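Local structure of isoflavone reductase (Medicago sativa, 2GAS) at residues N3-G9 with V77-A83; G186-T190 with H213-P217. The protein reduces 2'-hydroxyisoflavones to chiral isoflavanones with NADPH, giving the penultimate intermediate on the way to the alfalfa phytoalexin (-)-medicarpin. All blocks are in the same frame, centred on the assembly; numbering follows the deposited sequence.

Interaction 1 of 2, residues N3-G9 with V77-A83; sequences NKILILG and VDIVICA
Ile5 to Leu8 and Ile79 to Cys82 run parallel, paired in that order, as neighbouring strands inside the Rossmann-type sheet, 5-8 at its centre; their axes diverge by 19°. Leu6 reaches both ways, its N to Ile79 O at 2.8 Å and its O to Ile81 N at 2.9 Å, and Leu8 N continues the pattern to Ile81 O. Where the strands begin, Lys4 O accepts two amides, Ile79 N at 3.0 Å and Asp78 N at 2.9 Å, the latter from a more slanted direction. The Asp78 carboxylate completes this clasp: OD1 takes Lys4 N at 2.9 Å through its anti lone pair, with 171° at the hydrogen. With an alanine at Asp78, Lys4 N would probably lose this acceptor and the start of the pairing would be held less firmly. The ammonium of Lys4 turns instead to Gln76 O and a water.

On the face bearing Ile5, Ile7, Ile79 and Ile81, helix 15-25 supplies Ile18 and Val19. There the bend of Ile7 at chi2 (-53°) folds CD1 across to Ile81 CB, a tight 3.3 Å. Leu6, Leu8, Val80 and Cys82 occupy the other face, where Ile95 and Ile99 of helix 92-102 cover Leu8 and Val80. Gly9, which probably opens the glycine-rich NADP(+)-binding loop, has positive phi; a CB on it would lie only 3.2 Å from Ala83 O. Just before it, Leu8 O receives Ala83 N at 3.1 Å, the donor tilted off the carbonyl plane.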
loop_
_atom_site.group_PDB
_atom_site.type_symbol
_atom_site.label_atom_id
_atom_site.label_comp_id
_atom_site.label_asym_id
_atom_site.label_seq_id
_atom_site.Cartn_x
_atom_site.Cartn_y
_atom_site.Cartn_z
ATOM N N ASN A 3 19.860 -9.937 -4.903
ATOM C CA ASN A 3 19.231 -9.648 -3.618
ATOM C C ASN A 3 18.201 -10.687 -3.195
ATOM O O ASN A 3 17.259 -10.981 -3.933
ATOM C CB ASN A 3 18.547 -8.275 -3.644
ATOM C CG ASN A 3 19.520 -7.139 -3.863
ATOM O OD1 ASN A 3 20.438 -6.930 -3.070
ATOM N ND2 ASN A 3 19.321 -6.392 -4.943
ATOM N N LYS A 4 18.391 -11.239 -1.999
ATOM C CA LYS A 4 17.461 -12.211 -1.443
ATOM C C LYS A 4 16.418 -11.375 -0.714
ATOM O O LYS A 4 16.754 -10.617 0.193
ATOM C CB LYS A 4 18.188 -13.143 -0.472
ATOM C CG LYS A 4 19.191 -14.063 -1.168
ATOM C CD LYS A 4 19.958 -14.928 -0.176
ATOM C CE LYS A 4 20.848 -14.087 0.724
ATOM N NZ LYS A 4 21.679 -14.930 1.634
ATOM N N ILE A 5 15.160 -11.513 -1.123
ATOM C CA ILE A 5 14.064 -10.732 -0.556
ATOM C C ILE A 5 13.101 -11.542 0.316
ATOM O O ILE A 5 12.535 -12.545 -0.128
ATOM C CB ILE A 5 13.256 -10.054 -1.698
ATOM C CG1 ILE A 5 14.194 -9.195 -2.552
ATOM C CG2 ILE A 5 12.123 -9.189 -1.120
ATOM C CD1 ILE A 5 13.532 -8.556 -3.758
ATOM N N LEU A 6 12.917 -11.088 1.555
ATOM C CA LEU A 6 12.020 -11.737 2.506
ATOM C C LEU A 6 10.757 -10.898 2.663
ATOM O O LEU A 6 10.831 -9.701 2.953
ATOM C CB LEU A 6 12.696 -11.868 3.874
ATOM C CG LEU A 6 11.805 -12.369 5.016
ATOM C CD1 LEU A 6 11.309 -13.780 4.714
ATOM C CD2 LEU A 6 12.592 -12.346 6.322
ATOM N N ILE A 7 9.609 -11.536 2.482
ATOM C CA ILE A 7 8.330 -10.851 2.608
ATOM C C ILE A 7 7.586 -11.288 3.862
ATOM O O ILE A 7 7.281 -12.471 4.034
ATOM C CB ILE A 7 7.409 -11.134 1.392
ATOM C CG1 ILE A 7 8.066 -10.626 0.106
ATOM C CG2 ILE A 7 6.036 -10.496 1.610
ATOM C CD1 ILE A 7 8.486 -9.183 0.173
ATOM N N LEU A 8 7.313 -10.329 4.743
ATOM C CA LEU A 8 6.550 -10.592 5.959
ATOM C C LEU A 8 5.103 -10.283 5.563
ATOM O O LEU A 8 4.858 -9.339 4.804
ATOM C CB LEU A 8 7.025 -9.670 7.084
ATOM C CG LEU A 8 8.545 -9.632 7.290
ATOM C CD1 LEU A 8 8.884 -8.651 8.403
ATOM C CD2 LEU A 8 9.069 -11.013 7.626
ATOM N N GLY A 9 4.156 -11.081 6.058
ATOM C CA GLY A 9 2.754 -10.918 5.699
ATOM C C GLY A 9 2.582 -11.315 4.236
ATOM O O GLY A 9 1.808 -10.701 3.507
ATOM N N VAL A 77 18.591 -13.402 4.465
ATOM C CA VAL A 77 18.244 -12.549 3.335
ATOM C C VAL A 77 18.961 -11.202 3.327
ATOM O O VAL A 77 19.730 -10.887 4.235
ATOM C CB VAL A 77 16.723 -12.301 3.301
ATOM C CG1 VAL A 77 15.984 -13.631 3.221
ATOM C CG2 VAL A 77 16.296 -11.532 4.552
ATOM N N ASP A 78 18.693 -10.416 2.289
ATOM C CA ASP A 78 19.296 -9.096 2.117
ATOM C C ASP A 78 18.288 -7.964 2.312
ATOM O O ASP A 78 18.613 -6.920 2.873
ATOM C CB ASP A 78 19.882 -8.969 0.710
ATOM C CG ASP A 78 20.960 -9.991 0.429
ATOM O OD1 ASP A 78 20.811 -10.767 -0.541
ATOM O OD2 ASP A 78 21.955 -10.007 1.174
ATOM N N ILE A 79 17.068 -8.176 1.833
ATOM C CA ILE A 79 16.010 -7.173 1.908
ATOM C C ILE A 79 14.789 -7.710 2.639
ATOM O O ILE A 79 14.357 -8.839 2.406
ATOM C CB ILE A 79 15.607 -6.723 0.484
ATOM C CG1 ILE A 79 16.839 -6.154 -0.229
ATOM C CG2 ILE A 79 14.490 -5.675 0.552
ATOM C CD1 ILE A 79 16.606 -5.803 -1.684
ATOM N N VAL A 80 14.241 -6.893 3.531
ATOM C CA VAL A 80 13.077 -7.277 4.316
ATOM C C VAL A 80 11.923 -6.333 3.998
ATOM O O VAL A 80 12.060 -5.113 4.095
ATOM C CB VAL A 80 13.392 -7.207 5.827
ATOM C CG1 VAL A 80 12.160 -7.575 6.633
ATOM C CG2 VAL A 80 14.550 -8.132 6.164
ATOM N N ILE A 81 10.794 -6.908 3.604
ATOM C CA ILE A 81 9.611 -6.125 3.266
ATOM C C ILE A 81 8.452 -6.486 4.182
ATOM O O ILE A 81 8.017 -7.633 4.211
ATOM C CB ILE A 81 9.176 -6.382 1.811
ATOM C CG1 ILE A 81 10.320 -6.012 0.862
ATOM C CG2 ILE A 81 7.918 -5.578 1.493
ATOM C CD1 ILE A 81 10.038 -6.298 -0.605
ATOM N N CYS A 82 7.963 -5.506 4.940
ATOM C CA CYS A 82 6.830 -5.748 5.827
ATOM C C CYS A 82 5.566 -5.326 5.081
ATOM O O CYS A 82 5.187 -4.152 5.081
ATOM C CB CYS A 82 6.973 -4.941 7.115
ATOM S SG CYS A 82 5.790 -5.450 8.368
ATOM N N ALA A 83 4.921 -6.292 4.434
ATOM C CA ALA A 83 3.716 -6.025 3.663
ATOM C C ALA A 83 2.549 -5.656 4.561
ATOM O O ALA A 83 2.282 -6.331 5.559
ATOM C CB ALA A 83 3.364 -7.243 2.812
HETATM O O HOH W 1 22.049 -13.154 3.979
#

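Interaction 2 of 2, residues G186-T190 with H213-P217; sequences GAYVT and HIRLP
The methyl of Ala187 meets the flat peptide group of Ile214 at its oxygen, CB to O 3.8 Å, while the larger flat groups nearby turn elsewhere. The Tyr188 ring leaves on the far side of strand 185-189, against Phe159 and Leu160 of helix 156-160. The Arg215 guanidinium also leads off, to a salt bridge with Glu286, the backbone oxygens of Ala275 and Tyr277, and a cation-pi contact with the Tyr277 ring. What Arg215 gives to Ala187 is the aliphatic root of its chain, CG lying 3.9 Å from CB.

Further along, Val189 has CG2 anti to the backbone N, which directs this methyl to the facing loop: it lies 4.0 Å from Leu216 CD1, the two side chains crossing at a slant, and 4.2 Å from Ile214 CG2. Phe197 of helix 191-202 touches both Ile214 and Leu216, so the loop between strands 210-213 and 220-222 packs against both the strand and the helix that follows it.

The backbones stay too far apart to pair, Tyr188 O and Leu216 N being 5.3 Å from each other. A water spans them, donating to Tyr188 O at 2.7 Å and accepting from Leu216 N at 2.9 Å. Since Asn219 ND2 also bonds Tyr188 O, that oxygen has at least two donors; the join therefore combines loose apolar packing with a water-mediated polar link that satisfies a buried carbonyl and amide.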
loop_
_atom_site.group_PDB
_atom_site.type_symbol
_atom_site.label_atom_id
_atom_site.label_comp_id
_atom_site.label_asym_id
_atom_site.label_seq_id
_atom_site.Cartn_x
_atom_site.Cartn_y
_atom_site.Cartn_z
ATOM N N GLY A 186 -6.188 12.468 -7.276
ATOM C CA GLY A 186 -5.950 11.289 -6.460
ATOM C C GLY A 186 -5.043 10.408 -7.300
ATOM O O GLY A 186 -5.009 10.573 -8.519
ATOM N N ALA A 187 -4.306 9.491 -6.676
ATOM C CA ALA A 187 -3.404 8.597 -7.414
ATOM C C ALA A 187 -3.830 7.151 -7.178
ATOM O O ALA A 187 -3.894 6.701 -6.036
ATOM C CB ALA A 187 -1.959 8.815 -6.954
ATOM N N TYR A 188 -4.130 6.433 -8.262
ATOM C CA TYR A 188 -4.586 5.049 -8.181
ATOM C C TYR A 188 -3.630 4.049 -8.821
ATOM O O TYR A 188 -3.008 4.336 -9.839
ATOM C CB TYR A 188 -5.961 4.917 -8.843
ATOM C CG TYR A 188 -6.996 5.844 -8.260
ATOM C CD1 TYR A 188 -7.167 7.132 -8.768
ATOM C CD2 TYR A 188 -7.773 5.455 -7.172
ATOM C CE1 TYR A 188 -8.086 8.013 -8.205
ATOM C CE2 TYR A 188 -8.696 6.331 -6.596
ATOM C CZ TYR A 188 -8.845 7.607 -7.118
ATOM O OH TYR A 188 -9.746 8.484 -6.543
ATOM N N VAL A 189 -3.541 2.864 -8.225
ATOM C CA VAL A 189 -2.656 1.817 -8.721
ATOM C C VAL A 189 -3.194 0.454 -8.288
ATOM O O VAL A 189 -3.720 0.313 -7.180
ATOM C CB VAL A 189 -1.211 2.029 -8.174
ATOM C CG1 VAL A 189 -1.216 1.987 -6.651
ATOM C CG2 VAL A 189 -0.266 0.979 -8.734
ATOM N N THR A 190 -3.081 -0.550 -9.153
ATOM C CA THR A 190 -3.576 -1.876 -8.795
ATOM C C THR A 190 -2.623 -2.538 -7.805
ATOM O O THR A 190 -1.450 -2.181 -7.732
ATOM C CB THR A 190 -3.715 -2.803 -10.025
ATOM O OG1 THR A 190 -2.414 -3.112 -10.545
ATOM C CG2 THR A 190 -4.537 -2.127 -11.111
ATOM N N HIS A 213 7.422 7.321 -4.487
ATOM C CA HIS A 213 6.033 7.717 -4.682
ATOM C C HIS A 213 5.443 7.221 -5.985
ATOM O O HIS A 213 6.035 7.399 -7.049
ATOM C CB HIS A 213 5.944 9.240 -4.646
ATOM C CG HIS A 213 6.627 9.842 -3.461
ATOM N ND1 HIS A 213 5.969 10.100 -2.277
ATOM C CD2 HIS A 213 7.925 10.161 -3.250
ATOM C CE1 HIS A 213 6.836 10.550 -1.387
ATOM N NE2 HIS A 213 8.029 10.595 -1.951
ATOM N N ILE A 214 4.267 6.609 -5.896
ATOM C CA ILE A 214 3.596 6.111 -7.086
ATOM C C ILE A 214 2.445 7.046 -7.456
ATOM O O ILE A 214 1.401 7.052 -6.806
ATOM C CB ILE A 214 3.013 4.690 -6.867
ATOM C CG1 ILE A 214 4.070 3.764 -6.258
ATOM C CG2 ILE A 214 2.499 4.130 -8.195
ATOM C CD1 ILE A 214 5.215 3.444 -7.166
ATOM N N ARG A 215 2.661 7.871 -8.473
ATOM C CA ARG A 215 1.637 8.779 -8.988
ATOM C C ARG A 215 1.750 8.576 -10.496
ATOM O O ARG A 215 2.504 9.278 -11.162
ATOM C CB ARG A 215 1.935 10.245 -8.640
ATOM C CG ARG A 215 1.440 10.714 -7.271
ATOM C CD ARG A 215 2.554 10.764 -6.241
ATOM N NE ARG A 215 3.640 11.684 -6.591
ATOM C CZ ARG A 215 3.691 12.976 -6.264
ATOM N NH1 ARG A 215 2.709 13.542 -5.573
ATOM N NH2 ARG A 215 4.753 13.698 -6.599
ATOM N N LEU A 216 1.015 7.597 -11.018
ATOM C CA LEU A 216 1.063 7.270 -12.444
ATOM C C LEU A 216 0.194 8.225 -13.271
ATOM O O LEU A 216 -0.994 8.385 -13.018
ATOM C CB LEU A 216 0.632 5.813 -12.630
ATOM C CG LEU A 216 1.388 4.832 -11.716
ATOM C CD1 LEU A 216 0.702 3.482 -11.720
ATOM C CD2 LEU A 216 2.839 4.706 -12.168
ATOM N N PRO A 217 0.790 8.865 -14.289
ATOM C CA PRO A 217 0.110 9.822 -15.167
ATOM C C PRO A 217 -1.345 9.556 -15.551
ATOM O O PRO A 217 -2.212 10.389 -15.296
ATOM C CB PRO A 217 1.037 9.884 -16.376
ATOM C CG PRO A 217 2.378 9.773 -15.731
ATOM C CD PRO A 217 2.167 8.626 -14.756
HETATM O O HOH W 2 -1.060 6.149 -9.505
#

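Interaction 1 closes before interaction 2 opens along the chain, and the two are spatially separate: their centres lie 23 Å apart and their nearest atoms about 13 Å, without touching. They belong to different sheets. Residues 3-9 and 77-83 lie on strands 5-8 and 79-82, neighbours inside the five-stranded parallel sheet, whereas 186-190 lies on the central strand, 185-189, of a three-stranded mixed sheet and 213-217 is a loop packed beside it. The first pairing places Gly9 at the start of the probable NADP(+) loop; Val189 of the second has its side chain about 9 Å from that of Ile14 in the same loop. Interaction 1 thus holds one end of the inferred cofactor loop.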